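Local coordinates for cyclopenase asqI (Emericella nidulans, PDB 5YY3), which is a zinc-dependent cyclopenase that converts 4'-methoxycyclopenin into 4'-methoxyviridicatin, releasing methyl isocyanate, in aspoquinolone biosynthesis, at residues T488-F494 / F576-D582; A609-L613 / I623-I627. One frame throughout, in Å; residues are numbered along the deposited sequence.

Interaction 1: T488-F494 / F576-D582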
# COMPACT_ATOMS: atom_id res chain seq x y z
N THR A 488 12.73 -48.76 -20.91
CA THR A 488 12.95 -47.92 -19.75
C THR A 488 13.21 -46.48 -20.15
O THR A 488 14.09 -46.21 -20.94
CB THR A 488 14.11 -48.44 -18.92
OG1 THR A 488 13.70 -49.65 -18.28
CG2 THR A 488 14.52 -47.41 -17.86
N LEU A 489 12.44 -45.56 -19.60
CA LEU A 489 12.59 -44.14 -19.90
C LEU A 489 12.49 -43.32 -18.62
O LEU A 489 12.13 -43.84 -17.57
CB LEU A 489 11.54 -43.71 -20.93
CG LEU A 489 10.14 -44.00 -20.41
CD1 LEU A 489 9.41 -42.72 -19.99
CD2 LEU A 489 9.34 -44.81 -21.42
N THR A 490 12.83 -42.05 -18.71
CA THR A 490 12.78 -41.17 -17.55
C THR A 490 11.84 -40.00 -17.84
O THR A 490 11.93 -39.36 -18.89
CB THR A 490 14.18 -40.65 -17.17
OG1 THR A 490 15.02 -41.74 -16.79
CG2 THR A 490 14.11 -39.64 -16.01
N LEU A 491 10.92 -39.76 -16.90
CA LEU A 491 9.97 -38.65 -16.99
C LEU A 491 10.51 -37.48 -16.18
O LEU A 491 10.83 -37.64 -15.00
CB LEU A 491 8.59 -39.06 -16.48
CG LEU A 491 7.83 -40.12 -17.28
CD1 LEU A 491 6.51 -40.38 -16.61
CD2 LEU A 491 7.62 -39.66 -18.71
N ARG A 492 10.61 -36.32 -16.81
CA ARG A 492 11.13 -35.14 -16.15
C ARG A 492 10.08 -34.04 -16.06
O ARG A 492 9.62 -33.52 -17.09
CB ARG A 492 12.37 -34.62 -16.89
CG ARG A 492 13.42 -35.67 -17.11
CD ARG A 492 14.50 -35.18 -18.03
NE ARG A 492 15.53 -36.19 -18.18
CZ ARG A 492 16.61 -36.26 -17.42
NH1 ARG A 492 16.81 -35.37 -16.46
NH2 ARG A 492 17.50 -37.23 -17.63
N LEU A 493 9.70 -33.70 -14.84
CA LEU A 493 8.62 -32.74 -14.60
C LEU A 493 9.12 -31.38 -14.09
O LEU A 493 9.85 -31.30 -13.09
CB LEU A 493 7.61 -33.31 -13.61
CG LEU A 493 6.54 -32.34 -13.10
CD1 LEU A 493 5.51 -32.05 -14.15
CD2 LEU A 493 5.89 -32.85 -11.83
N PHE A 494 8.69 -30.32 -14.78
CA PHE A 494 8.97 -28.94 -14.42
C PHE A 494 7.68 -28.12 -14.38
O PHE A 494 6.71 -28.43 -15.10
CB PHE A 494 9.94 -28.30 -15.42
CG PHE A 494 11.35 -28.85 -15.38
CD1 PHE A 494 11.67 -30.04 -16.02
CD2 PHE A 494 12.37 -28.13 -14.75
CE1 PHE A 494 12.97 -30.54 -16.00
CE2 PHE A 494 13.68 -28.61 -14.73
CZ PHE A 494 13.98 -29.82 -15.36
N PHE A 576 5.21 -29.11 -17.32
CA PHE A 576 5.94 -29.59 -18.48
C PHE A 576 6.51 -30.96 -18.15
O PHE A 576 7.06 -31.16 -17.06
CB PHE A 576 7.05 -28.59 -18.85
CG PHE A 576 8.15 -29.16 -19.71
CD1 PHE A 576 9.24 -29.81 -19.14
CD2 PHE A 576 8.11 -29.02 -21.09
CE1 PHE A 576 10.25 -30.31 -19.92
CE2 PHE A 576 9.13 -29.52 -21.88
CZ PHE A 576 10.20 -30.17 -21.30
N CYS A 577 6.37 -31.90 -19.08
CA CYS A 577 6.91 -33.23 -18.88
C CYS A 577 7.59 -33.69 -20.16
O CYS A 577 7.00 -33.65 -21.25
CB CYS A 577 5.82 -34.22 -18.46
SG CYS A 577 6.53 -35.81 -17.86
N ILE A 578 8.84 -34.08 -20.04
CA ILE A 578 9.56 -34.63 -21.18
C ILE A 578 9.97 -36.07 -20.85
O ILE A 578 10.30 -36.40 -19.71
CB ILE A 578 10.81 -33.75 -21.55
CG1 ILE A 578 11.55 -34.32 -22.76
CG2 ILE A 578 11.76 -33.59 -20.37
CD1 ILE A 578 12.65 -33.41 -23.27
N ALA A 579 9.91 -36.95 -21.85
CA ALA A 579 10.40 -38.31 -21.67
C ALA A 579 11.74 -38.48 -22.37
O ALA A 579 11.87 -38.26 -23.57
CB ALA A 579 9.38 -39.33 -22.21
N THR A 580 12.76 -38.84 -21.60
CA THR A 580 14.06 -39.05 -22.21
C THR A 580 14.49 -40.51 -22.16
O THR A 580 14.11 -41.25 -21.25
CB THR A 580 15.16 -38.17 -21.54
OG1 THR A 580 15.25 -38.46 -20.14
CG2 THR A 580 14.85 -36.70 -21.74
N ASP A 581 15.26 -40.90 -23.16
CA ASP A 581 16.06 -42.12 -23.09
C ASP A 581 17.44 -41.78 -22.59
O ASP A 581 18.19 -41.09 -23.27
CB ASP A 581 16.17 -42.79 -24.46
CG ASP A 581 17.01 -44.06 -24.41
OD1 ASP A 581 16.91 -44.81 -23.41
OD2 ASP A 581 17.78 -44.29 -25.37
N ASP A 582 17.78 -42.27 -21.40
CA ASP A 582 19.06 -41.93 -20.76
C ASP A 582 20.13 -43.02 -20.89
O ASP A 582 21.20 -42.90 -20.29
CB ASP A 582 18.82 -41.61 -19.29
CG ASP A 582 18.01 -40.34 -19.09
OD1 ASP A 582 18.00 -39.48 -20.00
OD2 ASP A 582 17.37 -40.20 -18.02
O HOH W 1 16.36 -44.08 -19.77
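Strands 488-494 and 576-580 run antiparallel, their axes 4.7 Å apart at 160°. Thr490-Thr580, Arg492-Ile578 and Phe494-Phe576 are the hydrogen-bonded pairs. Each makes two N-to-O bonds, such as Arg492 N to Ile578 O at 2.9 Å and Ile578 N to Arg492 O at 3.1 Å. Leu491-Ala579 and Leu493-Cys577 are the non-hydrogen-bonded pairs. Past the strand end, Asp582 folds back toward Thr490 and Arg492. Arg492 NE donates to Thr580 OG1 at 3.0 Å. Arg492 NH2 forms a salt bridge with Asp582 OD2, also at 3.0 Å, and Asp598 takes NH1 in a further salt bridge. On the same face, Phe494 CD1 lies 4.0 Å from Phe576 CD1, and both rings meet Phe606 edge-to-face. The other face is apolar: Leu491 CD2 packs on Ala579 CB at 3.9 Å. This face packs on Val422 and Leu424 of strand 422-431 and on Trp469 and Val471 of strand 461-475, consistent with the core of the Ig-like domain. Strand 508-517 pairs with the outer edge of 488-494, and strand 636-644 with that of 571-580.

Interaction 2: A609-L613 / I623-I627; sequences AWTQL and IRTII
Two short helical turns meet through apolar side chains, with no hydrogen bond between them. Segment 609-613 enters extended. Trp610, with phi/psi -99/135°, is the N-cap residue, and the helix begins at Thr611. Leu613 N bonds to Trp610 O at 3.0 Å. Residues 623-626 form one helical turn, and Ile627 N bonds to Ile623 O at 3.0 Å. The nearest CA pairs are Leu613-Ile623 at 7.7 Å and Gln612-Ile626 at 8.5 Å.

Trp610 has the most surface buried. Its chi1 is m and its chi2 -9°, and its CA-to-CB bond points toward the second helix. Ile623 CG1 lies over one face of the indole. At the ring edge, Trp610 CE3 is 3.9 Å from Ile626 CD1 and Trp610 CH2 is 4.1 Å from Ile627 CG2.

Ile626 comes next. Its mt rotamer sends CD1 between Trp610, Gln612 and Leu613. Ile626 CD1 is 3.8 Å from Gln612 CB and 3.5 Å from Leu613 CD2. Ile623, also mt, completes the contact: Ile623 CG1 is 3.8 Å from CD1 of Leu613, another mt side chain.

This is a small hydrophobic cluster between consecutive helical turns in the Ig-like domain, away from the zinc site. Trp610 NE1 bonds to Pro605 O, and Tyr504 meets the indole edge-to-face. Gln612 bonds to Asp414 and Ile415, just beyond helix 391-410. From the second segment, Ile627 O accepts from Ser638 OG of strand 636-644.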
# COMPACT_ATOMS: atom_id res chain seq x y z
N ALA A 609 20.23 -23.59 -23.76
CA ALA A 609 19.23 -23.09 -24.69
C ALA A 609 18.83 -24.22 -25.63
O ALA A 609 19.57 -25.19 -25.77
CB ALA A 609 19.75 -21.89 -25.47
N TRP A 610 17.66 -24.11 -26.26
CA TRP A 610 17.22 -25.13 -27.20
C TRP A 610 17.52 -24.69 -28.61
O TRP A 610 17.26 -23.55 -29.01
CB TRP A 610 15.73 -25.43 -27.08
CG TRP A 610 15.33 -25.93 -25.74
CD1 TRP A 610 16.15 -26.30 -24.72
CD2 TRP A 610 13.98 -26.10 -25.27
NE1 TRP A 610 15.40 -26.69 -23.63
CE2 TRP A 610 14.07 -26.58 -23.95
CE3 TRP A 610 12.72 -25.90 -25.84
CZ2 TRP A 610 12.93 -26.86 -23.19
CZ3 TRP A 610 11.60 -26.18 -25.09
CH2 TRP A 610 11.71 -26.65 -23.78
N THR A 611 18.06 -25.62 -29.38
CA THR A 611 18.55 -25.31 -30.70
C THR A 611 17.34 -25.01 -31.62
O THR A 611 17.44 -24.20 -32.55
CB THR A 611 19.42 -26.46 -31.22
OG1 THR A 611 20.24 -25.98 -32.28
CG2 THR A 611 18.56 -27.60 -31.73
N GLN A 612 16.20 -25.61 -31.31
CA GLN A 612 14.96 -25.35 -32.03
C GLN A 612 14.54 -23.87 -31.95
O GLN A 612 13.83 -23.37 -32.83
CB GLN A 612 13.83 -26.24 -31.51
CG GLN A 612 13.89 -27.72 -31.97
CD GLN A 612 14.99 -28.53 -31.29
OE1 GLN A 612 15.44 -28.19 -30.20
NE2 GLN A 612 15.40 -29.62 -31.92
N LEU A 613 14.97 -23.19 -30.89
CA LEU A 613 14.68 -21.77 -30.71
C LEU A 613 15.83 -20.87 -31.15
O LEU A 613 15.60 -19.86 -31.83
CB LEU A 613 14.32 -21.49 -29.26
CG LEU A 613 13.09 -22.22 -28.71
CD1 LEU A 613 12.86 -21.82 -27.27
CD2 LEU A 613 11.89 -21.89 -29.56
N ILE A 623 9.34 -21.39 -26.14
CA ILE A 623 9.18 -22.57 -25.31
C ILE A 623 7.70 -22.97 -25.33
O ILE A 623 7.36 -24.15 -25.41
CB ILE A 623 9.68 -22.32 -23.86
CG1 ILE A 623 11.21 -22.18 -23.86
CG2 ILE A 623 9.26 -23.44 -22.93
CD1 ILE A 623 11.81 -21.91 -22.50
N ARG A 624 6.83 -21.96 -25.30
CA ARG A 624 5.40 -22.21 -25.27
C ARG A 624 4.90 -22.94 -26.51
O ARG A 624 4.08 -23.84 -26.39
CB ARG A 624 4.63 -20.90 -25.11
CG ARG A 624 3.15 -21.14 -24.95
CD ARG A 624 2.34 -19.96 -25.43
NE ARG A 624 2.87 -18.69 -24.91
CZ ARG A 624 2.37 -18.06 -23.86
NH1 ARG A 624 1.34 -18.57 -23.19
NH2 ARG A 624 2.91 -16.91 -23.46
N THR A 625 5.39 -22.56 -27.69
CA THR A 625 4.92 -23.20 -28.92
C THR A 625 5.38 -24.65 -28.98
O THR A 625 4.60 -25.55 -29.33
CB THR A 625 5.38 -22.47 -30.20
OG1 THR A 625 6.80 -22.28 -30.17
CG2 THR A 625 4.70 -21.11 -30.33
N ILE A 626 6.63 -24.89 -28.61
CA ILE A 626 7.22 -26.22 -28.69
C ILE A 626 6.53 -27.18 -27.74
O ILE A 626 6.21 -28.30 -28.10
CB ILE A 626 8.74 -26.18 -28.39
CG1 ILE A 626 9.49 -25.59 -29.59
CG2 ILE A 626 9.27 -27.56 -28.03
CD1 ILE A 626 10.93 -25.27 -29.29
N ILE A 627 6.27 -26.73 -26.52
CA ILE A 627 5.73 -27.63 -25.54
C ILE A 627 4.22 -27.76 -25.71
O ILE A 627 3.56 -28.50 -24.98
CB ILE A 627 6.10 -27.19 -24.11
CG1 ILE A 627 5.34 -25.93 -23.69
CG2 ILE A 627 7.61 -27.01 -23.98
CD1 ILE A 627 5.50 -25.61 -22.23

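In the fold
Both interactions lie in the C-terminal Ig-like domain, which belongs to the hemocyanin-type architecture of this protein. Their centres are about 16 Å apart. They come in series along the chain: strand 571-580 closes interaction 1, and helix 611-614 is the next regular element and opens interaction 2. Interaction 1 belongs to the sheet, while interaction 2 packs helical turns beside it. They touch directly where Phe576 CD2 meets Ile627 CG2 at 3.6 Å. Phe606 also bridges them, since its ring meets those of Phe494, Phe576 and Trp610. The two contacts are thus joined by continuous side-chain packing through Phe576, Ile627 and Phe606. Both lie away from the zinc-binding histidines.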